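Local coordinates for ribonuclease T2 (Homo sapiens, PDB 3T0O), which cleaves single-stranded RNA, preferentially between purine and uridine residues, degrading microbial RNA whose products are sensed by TLR8 in innate immunity, at residues H41-D46 with G112-L117; E68-W73 with P81-F86; D143-L148 with V154-Q159. All coordinates share one frame; numbering follows the deposited sequence.

Contact 1: H41-D46 with G112-L117; sequences HGLWPD and GRSLEL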
loop_
_atom_site.group_PDB
_atom_site.type_symbol
_atom_site.label_atom_id
_atom_site.label_comp_id
_atom_site.label_asym_id
_atom_site.label_seq_id
_atom_site.Cartn_x
_atom_site.Cartn_y
_atom_site.Cartn_z
ATOM N N HIS A 41 2.502 -0.073 0.146
ATOM C CA HIS A 41 2.908 -1.432 0.431
ATOM C C HIS A 41 3.369 -2.108 -0.860
ATOM O O HIS A 41 4.526 -2.556 -0.955
ATOM C CB HIS A 41 1.761 -2.148 1.040
ATOM C CG HIS A 41 2.171 -3.463 1.591
ATOM N ND1 HIS A 41 1.345 -4.202 2.406
ATOM C CD2 HIS A 41 3.320 -4.163 1.460
ATOM C CE1 HIS A 41 1.953 -5.330 2.738
ATOM N NE2 HIS A 41 3.158 -5.338 2.195
ATOM N N GLY A 42 2.519 -2.114 -1.897
ATOM C CA GLY A 42 3.017 -2.565 -3.171
ATOM C C GLY A 42 1.926 -2.516 -4.229
ATOM O O GLY A 42 0.806 -2.099 -3.970
ATOM N N LEU A 43 2.317 -2.906 -5.443
ATOM C CA LEU A 43 1.449 -3.001 -6.567
ATOM C C LEU A 43 1.401 -4.452 -6.982
ATOM O O LEU A 43 2.371 -4.992 -7.496
ATOM C CB LEU A 43 1.962 -2.093 -7.697
ATOM C CG LEU A 43 1.114 -2.214 -8.956
ATOM C CD1 LEU A 43 -0.252 -1.621 -8.745
ATOM C CD2 LEU A 43 1.813 -1.419 -10.122
ATOM N N TRP A 44 0.312 -5.101 -6.632
ATOM C CA TRP A 44 0.324 -6.565 -6.690
ATOM C C TRP A 44 -0.602 -7.142 -7.747
ATOM O O TRP A 44 -1.804 -6.857 -7.734
ATOM C CB TRP A 44 -0.239 -7.067 -5.365
ATOM C CG TRP A 44 0.564 -6.689 -4.144
ATOM C CD1 TRP A 44 1.761 -6.191 -4.082
ATOM C CD2 TRP A 44 0.112 -6.884 -2.807
ATOM N NE1 TRP A 44 2.144 -5.983 -2.752
ATOM C CE2 TRP A 44 1.116 -6.418 -1.969
ATOM C CE3 TRP A 44 -1.043 -7.431 -2.264
ATOM C CZ2 TRP A 44 1.011 -6.448 -0.573
ATOM C CZ3 TRP A 44 -1.153 -7.441 -0.881
ATOM C CH2 TRP A 44 -0.185 -6.935 -0.095
ATOM N N PRO A 45 -0.097 -7.973 -8.653
ATOM C CA PRO A 45 -1.014 -8.781 -9.478
ATOM C C PRO A 45 -1.874 -9.580 -8.516
ATOM O O PRO A 45 -1.361 -10.086 -7.502
ATOM C CB PRO A 45 -0.064 -9.655 -10.293
ATOM C CG PRO A 45 1.129 -8.741 -10.491
ATOM C CD PRO A 45 1.318 -8.096 -9.060
ATOM N N ASP A 46 -3.136 -9.714 -8.867
ATOM C CA ASP A 46 -4.078 -10.332 -7.936
ATOM C C ASP A 46 -3.835 -11.820 -7.715
ATOM O O ASP A 46 -3.882 -12.266 -6.571
ATOM C CB ASP A 46 -5.549 -10.036 -8.331
ATOM C CG ASP A 46 -5.946 -10.591 -9.704
ATOM O OD1 ASP A 46 -5.099 -11.033 -10.491
ATOM O OD2 ASP A 46 -7.189 -10.695 -9.962
ATOM N N GLY A 112 8.603 2.641 -10.923
ATOM C CA GLY A 112 8.314 4.019 -11.241
ATOM C C GLY A 112 6.825 4.203 -11.421
ATOM O O GLY A 112 6.270 5.249 -11.009
ATOM N N ARG A 113 6.172 3.215 -12.039
ATOM C CA ARG A 113 4.727 3.340 -12.249
ATOM C C ARG A 113 3.984 3.262 -10.953
ATOM O O ARG A 113 2.974 3.931 -10.736
ATOM C CB ARG A 113 4.209 2.292 -13.278
ATOM C CG ARG A 113 2.729 2.330 -13.522
ATOM C CD ARG A 113 2.281 3.691 -14.131
ATOM N NE ARG A 113 0.900 3.582 -14.586
ATOM C CZ ARG A 113 0.065 4.608 -14.687
ATOM N NH1 ARG A 113 0.477 5.822 -14.346
ATOM N NH2 ARG A 113 -1.176 4.416 -15.087
ATOM N N SER A 114 4.478 2.415 -10.040
ATOM C CA SER A 114 3.912 2.306 -8.729
ATOM C C SER A 114 3.953 3.616 -8.006
ATOM O O SER A 114 2.964 4.068 -7.434
ATOM C CB SER A 114 4.685 1.248 -7.932
ATOM O OG SER A 114 4.442 -0.016 -8.547
ATOM N N LEU A 115 5.087 4.289 -8.067
ATOM C CA LEU A 115 5.171 5.605 -7.428
ATOM C C LEU A 115 4.260 6.601 -8.100
ATOM O O LEU A 115 3.675 7.450 -7.410
ATOM C CB LEU A 115 6.606 6.120 -7.528
ATOM C CG LEU A 115 7.589 5.325 -6.687
ATOM C CD1 LEU A 115 9.022 5.647 -7.122
ATOM C CD2 LEU A 115 7.459 5.659 -5.225
ATOM N N GLU A 116 4.155 6.548 -9.422
ATOM C CA GLU A 116 3.263 7.490 -10.119
ATOM C C GLU A 116 1.862 7.288 -9.702
ATOM O O GLU A 116 1.158 8.254 -9.426
ATOM C CB GLU A 116 3.393 7.257 -11.608
ATOM C CG GLU A 116 2.692 8.218 -12.468
ATOM C CD GLU A 116 3.107 7.988 -13.919
ATOM O OE1 GLU A 116 3.105 6.820 -14.380
ATOM O OE2 GLU A 116 3.470 8.972 -14.601
ATOM N N LEU A 117 1.435 6.039 -9.631
ATOM C CA LEU A 117 0.050 5.739 -9.237
ATOM C C LEU A 117 -0.210 6.216 -7.827
ATOM O O LEU A 117 -1.284 6.750 -7.522
ATOM C CB LEU A 117 -0.138 4.199 -9.277
ATOM C CG LEU A 117 -0.225 3.759 -10.723
ATOM C CD1 LEU A 117 -0.187 2.245 -10.693
ATOM C CD2 LEU A 117 -1.605 4.206 -11.295
#

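Contact 2: E68-W73 with P81-F86; sequences EMRAYW and PNRSRF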
loop_
_atom_site.group_PDB
_atom_site.type_symbol
_atom_site.label_atom_id
_atom_site.label_comp_id
_atom_site.label_asym_id
_atom_site.label_seq_id
_atom_site.Cartn_x
_atom_site.Cartn_y
_atom_site.Cartn_z
ATOM N N GLU A 68 12.264 9.000 -3.767
ATOM C CA GLU A 68 10.837 8.792 -3.691
ATOM C C GLU A 68 10.494 7.477 -3.018
ATOM O O GLU A 68 9.512 7.393 -2.246
ATOM C CB GLU A 68 10.201 8.801 -5.049
ATOM C CG GLU A 68 10.007 10.205 -5.608
ATOM C CD GLU A 68 9.242 10.116 -6.916
ATOM O OE1 GLU A 68 9.895 10.291 -7.963
ATOM O OE2 GLU A 68 8.021 9.810 -6.874
ATOM N N MET A 69 11.250 6.429 -3.320
ATOM C CA MET A 69 10.994 5.134 -2.645
ATOM C C MET A 69 11.208 5.242 -1.139
ATOM O O MET A 69 10.448 4.637 -0.369
ATOM C CB MET A 69 11.866 3.979 -3.160
ATOM C CG MET A 69 11.857 3.802 -4.609
ATOM S SD MET A 69 10.478 2.735 -4.999
ATOM C CE MET A 69 10.954 1.235 -4.191
ATOM N N ARG A 70 12.259 5.964 -0.678
ATOM C CA ARG A 70 12.397 6.122 0.762
ATOM C C ARG A 70 11.252 6.876 1.381
ATOM O O ARG A 70 10.854 6.568 2.525
ATOM C CB ARG A 70 13.741 6.804 1.120
ATOM C CG ARG A 70 14.930 5.884 0.726
ATOM C CD ARG A 70 16.299 6.512 1.106
ATOM N NE ARG A 70 16.481 7.822 0.528
ATOM C CZ ARG A 70 17.343 8.101 -0.447
ATOM N NH1 ARG A 70 18.092 7.142 -0.989
ATOM N NH2 ARG A 70 17.417 9.344 -0.893
ATOM N N ALA A 71 10.755 7.915 0.673
ATOM C CA ALA A 71 9.691 8.752 1.258
ATOM C C ALA A 71 8.328 8.070 1.216
ATOM O O ALA A 71 7.575 8.151 2.174
ATOM C CB ALA A 71 9.566 10.028 0.498
ATOM N N TYR A 72 8.074 7.366 0.121
ATOM C CA TYR A 72 6.703 6.902 -0.098
ATOM C C TYR A 72 6.620 5.415 -0.005
ATOM O O TYR A 72 5.485 4.878 0.058
ATOM C CB TYR A 72 6.274 7.310 -1.557
ATOM C CG TYR A 72 6.254 8.786 -1.835
ATOM C CD1 TYR A 72 6.001 9.676 -0.842
ATOM C CD2 TYR A 72 6.550 9.225 -3.108
ATOM C CE1 TYR A 72 6.025 11.091 -1.121
ATOM C CE2 TYR A 72 6.604 10.592 -3.398
ATOM C CZ TYR A 72 6.334 11.487 -2.389
ATOM O OH TYR A 72 6.333 12.866 -2.695
ATOM N N TRP A 73 7.742 4.708 -0.021
ATOM C CA TRP A 73 7.693 3.246 0.009
ATOM C C TRP A 73 8.624 2.743 1.120
ATOM O O TRP A 73 9.378 1.792 0.959
ATOM C CB TRP A 73 8.084 2.724 -1.364
ATOM C CG TRP A 73 7.515 1.379 -1.708
ATOM C CD1 TRP A 73 7.265 0.323 -0.870
ATOM C CD2 TRP A 73 7.237 0.935 -3.040
ATOM N NE1 TRP A 73 6.757 -0.765 -1.614
ATOM C CE2 TRP A 73 6.755 -0.395 -2.948
ATOM C CE3 TRP A 73 7.275 1.584 -4.294
ATOM C CZ2 TRP A 73 6.341 -1.142 -4.136
ATOM C CZ3 TRP A 73 6.858 0.839 -5.434
ATOM C CH2 TRP A 73 6.386 -0.466 -5.316
ATOM N N PRO A 81 16.929 -2.581 8.562
ATOM C CA PRO A 81 17.837 -1.442 8.341
ATOM C C PRO A 81 18.169 -1.336 6.872
ATOM O O PRO A 81 18.274 -0.227 6.340
ATOM C CB PRO A 81 19.047 -1.754 9.202
ATOM C CG PRO A 81 18.898 -3.165 9.736
ATOM C CD PRO A 81 17.413 -3.573 9.509
ATOM N N ASN A 82 18.260 -2.483 6.206
ATOM C CA ASN A 82 18.464 -2.470 4.780
ATOM C C ASN A 82 17.091 -2.373 4.131
ATOM O O ASN A 82 16.380 -3.378 4.017
ATOM C CB ASN A 82 19.093 -3.762 4.335
ATOM C CG ASN A 82 19.473 -3.732 2.883
ATOM O OD1 ASN A 82 19.018 -2.837 2.118
ATOM N ND2 ASN A 82 20.332 -4.687 2.476
ATOM N N ARG A 83 16.682 -1.170 3.752
ATOM C CA ARG A 83 15.339 -0.946 3.244
ATOM C C ARG A 83 15.107 -1.701 1.919
ATOM O O ARG A 83 13.985 -2.015 1.503
ATOM C CB ARG A 83 15.176 0.571 3.044
ATOM C CG ARG A 83 13.808 1.041 3.141
ATOM C CD ARG A 83 13.764 2.560 2.926
ATOM N NE ARG A 83 14.070 3.385 4.117
ATOM C CZ ARG A 83 15.241 3.999 4.364
ATOM N NH1 ARG A 83 16.314 3.875 3.569
ATOM N NH2 ARG A 83 15.343 4.732 5.463
ATOM N N SER A 84 16.194 -2.024 1.254
ATOM C CA SER A 84 16.059 -2.663 -0.008
ATOM C C SER A 84 15.584 -4.140 0.152
ATOM O O SER A 84 15.113 -4.728 -0.820
ATOM C CB SER A 84 17.289 -2.435 -0.898
ATOM O OG SER A 84 18.172 -3.461 -0.610
ATOM N N ARG A 85 15.668 -4.746 1.347
ATOM C CA ARG A 85 15.110 -6.099 1.552
ATOM C C ARG A 85 13.629 -6.100 1.263
ATOM O O ARG A 85 13.075 -7.033 0.684
ATOM C CB ARG A 85 15.296 -6.626 2.979
ATOM C CG ARG A 85 16.681 -6.581 3.543
ATOM C CD ARG A 85 16.694 -7.333 4.893
ATOM N NE ARG A 85 16.192 -8.708 4.800
ATOM C CZ ARG A 85 16.237 -9.595 5.800
ATOM N NH1 ARG A 85 16.753 -9.245 6.974
ATOM N NH2 ARG A 85 15.776 -10.836 5.632
ATOM N N PHE A 86 12.940 -5.053 1.672
ATOM C CA PHE A 86 11.481 -4.979 1.387
ATOM C C PHE A 86 11.198 -4.836 -0.079
ATOM O O PHE A 86 10.343 -5.508 -0.600
ATOM C CB PHE A 86 10.937 -3.815 2.225
ATOM C CG PHE A 86 9.535 -3.408 1.950
ATOM C CD1 PHE A 86 8.544 -4.327 1.801
ATOM C CD2 PHE A 86 9.201 -2.044 1.936
ATOM C CE1 PHE A 86 7.207 -3.914 1.578
ATOM C CE2 PHE A 86 7.937 -1.630 1.738
ATOM C CZ PHE A 86 6.909 -2.569 1.531
#

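Contact 3: D143-L148 with V154-Q159; sequences DFKDAL and VIPKIQ. With NAG (2-acetamido-2-deoxy-beta-D-glucopyranose), chain C.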
loop_
_atom_site.group_PDB
_atom_site.type_symbol
_atom_site.label_atom_id
_atom_site.label_comp_id
_atom_site.label_asym_id
_atom_site.label_seq_id
_atom_site.Cartn_x
_atom_site.Cartn_y
_atom_site.Cartn_z
ATOM N N ASP A 143 -17.237 5.223 6.992
ATOM C CA ASP A 143 -16.724 6.575 6.667
ATOM C C ASP A 143 -15.648 6.479 5.609
ATOM O O ASP A 143 -15.646 7.265 4.619
ATOM C CB ASP A 143 -16.133 7.249 7.910
ATOM C CG ASP A 143 -17.170 7.519 8.962
ATOM O OD1 ASP A 143 -18.398 7.698 8.635
ATOM O OD2 ASP A 143 -16.765 7.579 10.148
ATOM N N PHE A 144 -14.744 5.523 5.771
ATOM C CA PHE A 144 -13.698 5.328 4.825
ATOM C C PHE A 144 -14.262 4.727 3.545
ATOM O O PHE A 144 -13.994 5.187 2.486
ATOM C CB PHE A 144 -12.687 4.358 5.375
ATOM C CG PHE A 144 -11.832 4.946 6.402
ATOM C CD1 PHE A 144 -10.578 5.459 6.067
ATOM C CD2 PHE A 144 -12.232 4.906 7.764
ATOM C CE1 PHE A 144 -9.802 5.973 7.059
ATOM C CE2 PHE A 144 -11.424 5.412 8.760
ATOM C CZ PHE A 144 -10.194 5.966 8.384
ATOM N N LYS A 145 -15.048 3.654 3.673
ATOM C CA LYS A 145 -15.459 2.971 2.461
ATOM C C LYS A 145 -16.307 3.841 1.572
ATOM O O LYS A 145 -16.077 3.926 0.337
ATOM C CB LYS A 145 -16.155 1.658 2.831
ATOM C CG LYS A 145 -16.015 0.689 1.710
ATOM C CD LYS A 145 -16.543 -0.678 2.101
ATOM C CE LYS A 145 -15.496 -1.427 2.917
ATOM N NZ LYS A 145 -15.957 -2.802 3.308
ATOM N N ASP A 146 -17.252 4.539 2.147
ATOM C CA ASP A 146 -18.197 5.269 1.321
ATOM C C ASP A 146 -17.525 6.487 0.742
ATOM O O ASP A 146 -17.741 6.812 -0.429
ATOM C CB ASP A 146 -19.442 5.629 2.106
ATOM C CG ASP A 146 -20.246 4.418 2.479
ATOM O OD1 ASP A 146 -20.063 3.330 1.872
ATOM O OD2 ASP A 146 -21.063 4.542 3.391
ATOM N N ALA A 147 -16.695 7.136 1.509
ATOM C CA ALA A 147 -16.042 8.340 0.997
ATOM C C ALA A 147 -14.992 7.982 -0.074
ATOM O O ALA A 147 -14.938 8.680 -1.094
ATOM C CB ALA A 147 -15.495 9.137 2.135
ATOM N N LEU A 148 -14.190 6.936 0.133
ATOM C CA LEU A 148 -13.292 6.508 -0.917
ATOM C C LEU A 148 -14.008 6.000 -2.152
ATOM O O LEU A 148 -13.590 6.250 -3.286
ATOM C CB LEU A 148 -12.284 5.503 -0.390
ATOM C CG LEU A 148 -11.523 6.189 0.726
ATOM C CD1 LEU A 148 -10.576 5.113 1.209
ATOM C CD2 LEU A 148 -10.703 7.470 0.352
ATOM N N VAL A 154 -14.783 3.558 -7.305
ATOM C CA VAL A 154 -14.653 2.141 -7.190
ATOM C C VAL A 154 -14.599 1.811 -5.714
ATOM O O VAL A 154 -14.256 2.655 -4.907
ATOM C CB VAL A 154 -13.360 1.607 -7.872
ATOM C CG1 VAL A 154 -13.382 1.825 -9.377
ATOM C CG2 VAL A 154 -12.085 2.242 -7.266
ATOM N N ILE A 155 -14.942 0.572 -5.364
ATOM C CA ILE A 155 -14.998 0.188 -3.936
ATOM C C ILE A 155 -13.610 -0.306 -3.520
ATOM O O ILE A 155 -13.050 -1.197 -4.162
ATOM C CB ILE A 155 -15.989 -0.989 -3.738
ATOM C CG1 ILE A 155 -17.403 -0.683 -4.289
ATOM C CG2 ILE A 155 -16.004 -1.410 -2.274
ATOM C CD1 ILE A 155 -17.932 0.641 -3.938
ATOM N N PRO A 156 -13.045 0.318 -2.491
ATOM C CA PRO A 156 -11.723 -0.102 -2.010
ATOM C C PRO A 156 -11.925 -1.314 -1.119
ATOM O O PRO A 156 -13.049 -1.553 -0.629
ATOM C CB PRO A 156 -11.277 1.079 -1.178
ATOM C CG PRO A 156 -12.547 1.581 -0.591
ATOM C CD PRO A 156 -13.602 1.411 -1.688
ATOM N N LYS A 157 -10.825 -2.035 -0.853
ATOM C CA LYS A 157 -10.839 -2.985 0.218
ATOM C C LYS A 157 -10.120 -2.297 1.365
ATOM O O LYS A 157 -9.092 -1.626 1.205
ATOM C CB LYS A 157 -10.040 -4.233 -0.180
ATOM C CG LYS A 157 -10.587 -4.935 -1.374
ATOM C CD LYS A 157 -9.895 -6.324 -1.530
ATOM N N ILE A 158 -10.670 -2.450 2.542
ATOM C CA ILE A 158 -10.123 -1.781 3.695
ATOM C C ILE A 158 -9.843 -2.827 4.768
ATOM O O ILE A 158 -10.736 -3.617 5.128
ATOM C CB ILE A 158 -11.087 -0.789 4.228
ATOM C CG1 ILE A 158 -11.535 0.255 3.185
ATOM C CG2 ILE A 158 -10.485 -0.043 5.482
ATOM C CD1 ILE A 158 -12.752 0.939 3.607
ATOM N N GLN A 159 -8.578 -2.872 5.237
ATOM C CA GLN A 159 -8.168 -3.960 6.073
ATOM C C GLN A 159 -7.653 -3.392 7.408
ATOM O O GLN A 159 -7.145 -2.283 7.452
ATOM C CB GLN A 159 -7.015 -4.774 5.486
ATOM C CG GLN A 159 -7.544 -5.469 4.244
ATOM C CD GLN A 159 -6.509 -5.774 3.323
ATOM O OE1 GLN A 159 -5.743 -4.895 2.929
ATOM N NE2 GLN A 159 -6.502 -7.028 2.859
HETATM C C1 NAG C . -17.736 -0.257 -9.065
HETATM C C2 NAG C . -18.168 0.729 -10.150
HETATM C C3 NAG C . -19.212 1.748 -9.623
HETATM C C4 NAG C . -20.294 1.097 -8.761
HETATM C C5 NAG C . -19.588 0.281 -7.684
HETATM C C6 NAG C . -20.474 -0.311 -6.598
HETATM C C7 NAG C . -16.449 1.020 -11.856
HETATM C C8 NAG C . -15.294 1.799 -12.408
HETATM N N2 NAG C . -17.026 1.423 -10.724
HETATM O O3 NAG C . -19.796 2.463 -10.688
HETATM O O4 NAG C . -21.193 2.047 -8.217
HETATM O O5 NAG C . -18.873 -0.741 -8.366
HETATM O O6 NAG C . -21.366 -1.224 -7.184
HETATM O O7 NAG C . -16.871 0.025 -12.468
HETATM O O HOH W 1 -13.235 -3.822 2.620
HETATM O O HOH W 2 -14.111 -3.417 5.259
#

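Contact 1: H41-D46 with G112-L117
L43 is the residue through which strand 39-45 meets helix 107-121, resting on S114 and L117. Before it in the chain, H41, a predicted active-site residue, lies on the side of the strand remote from that helix. W44 CZ2 sits 3.5 Å above the plane of the H41 imidazole, over the centre. H41 and G42 both face V16 of strand 12-18, a classic beta bulge. L43 then extends toward the helix with CG anti to its backbone N (chi1 177°), which brings CD2 beside the S114 hydroxyl. S114 OG touches L43 CB at 3.3 Å and L43 CD2 at 3.4 Å; it meets only carbon here, its polar partner being Y110 O in its own helix. The other leucine contact is looser, L43 CD2 to L117 CD1 being 4.2 Å, and L179 of strand 171-180 touches both leucines. W44 returns to the side of H41, where it stacks on the H94 ring and donates its NE1 N-H to E90 OE1. Just past the strand, D46 OD2 forms a salt bridge with K12. This is a helix packed on the antiparallel sheet of the RNase T2 fold, with L43 on the face toward the helix and the predicted active-site H41 on the other.

Contact 2: E68-W73 with P81-F86
W73 and F86 meet at the edge of the indole, where F86 CE2 lies 3.3 Å from W73 CD1 and F86 CZ lies 3.6 Å from W73 NE1. The five-membered ring of W73 and the F86 ring stand at 76°, their centroids 5.1 Å apart, an oblique pairing. Nearer the surface R70 and R83 cross at about a right angle. R70 CG lies over one face of the R83 guanidinium, and R70 CD approaches R83 NH1 to 3.6 Å. Aliphatic carbon thus meets the flat cation, while R70 NE stays 5.0 Å from R83 NH1. The charge of R83 has its partner in D30, reached through NE, which probably eases the nearness of two like groups. One shell out, N82 caps the start of the following helix: its OD1 accepts from S84 OG (2.9 Å) and S84 N (3.1 Å), both arriving from the same face of the amide. W73 is fixed by NE1 bonding to H41 O and by its own carbonyl accepting from W87 NE1. Its indole touches I40 of strand 39-45 and S114 and F111 of helix 107-121, while F86, on helix 84-98, reaches H41; two helices and strand 39-45 therefore converge on the end of helix 66-72.

Contact 3: D143-L148 with V154-Q159
This is an apolar helix-on-strand contact, joining helix 141-152 to the chain that returns from it into strand 157-161 of the antiparallel sheet. F144, K145 and L148, from one side of the helix, settle on P156 and I158, whose CB atoms point toward it, whereas K157 between them points away. The tip of I158 is the main point of touch. With CG1 anti to the carbonyl carbon (chi1 -56°), CD1 reaches F144 CB at 3.8 Å and K145 CB at 3.6 Å. K145 then bends at chi3 (-81°) and wraps the same methyl, its CE passing 3.7 Å from I158 CD1. A turn further along the helix, L148 CB rests on P156 CG at 3.9 Å, and the proline CD lies near the K145 carbonyl. Beyond the segments the aromatic ring of F144 meets Y224 edge-to-face, L148 packs on L123, V126 and L127 of helix 123-129, and I158 touches I172 of the neighbouring strand. At the outer end V154 and I155 touch the N-acetylglucosamine of the glycan, V154 CG1 meeting the acetyl methyl C8 at 3.6 Å and I155 CD1 meeting C6. N188, the glycosylated asparagine, also accepts from the backbone N of I155 through OD1. The one polar group reaching across is the K145 ammonium, and water carries it there. One water accepts from both K145 NZ (3.0 Å) and I158 N (2.9 Å); a second accepts from NZ and gives only a weak bond to I158 O. The lysine thus spends its methylene chain on isoleucine and keeps its charged end hydrated, so hydrocarbon packing joins helix to strand while the cation bonds the strand backbone through solvent rather than directly.

Overall arrangement
Contacts 1 and 2 touch and lie beside the predicted active site: W73 of contact 2 lies against S114 and G42 of contact 1, and 68-73 with 81-86 is nested along the chain within the loop closed by 41-46 with 112-117. Contact 3 stands apart, its centre about 18 Å from that of contact 1 and 26 Å from that of contact 2, although contacts 1 and 3 both pack a helix on the same sheet. Contact 1 is buried and small, two leucines and a serine hydroxyl that bonds within its own helix. Contact 2 runs from a buried aromatic pair to two arginines nearer the surface. Contact 3 is largely buried hydrocarbon, with a lysine ammonium held by water and a glycan at its outer end.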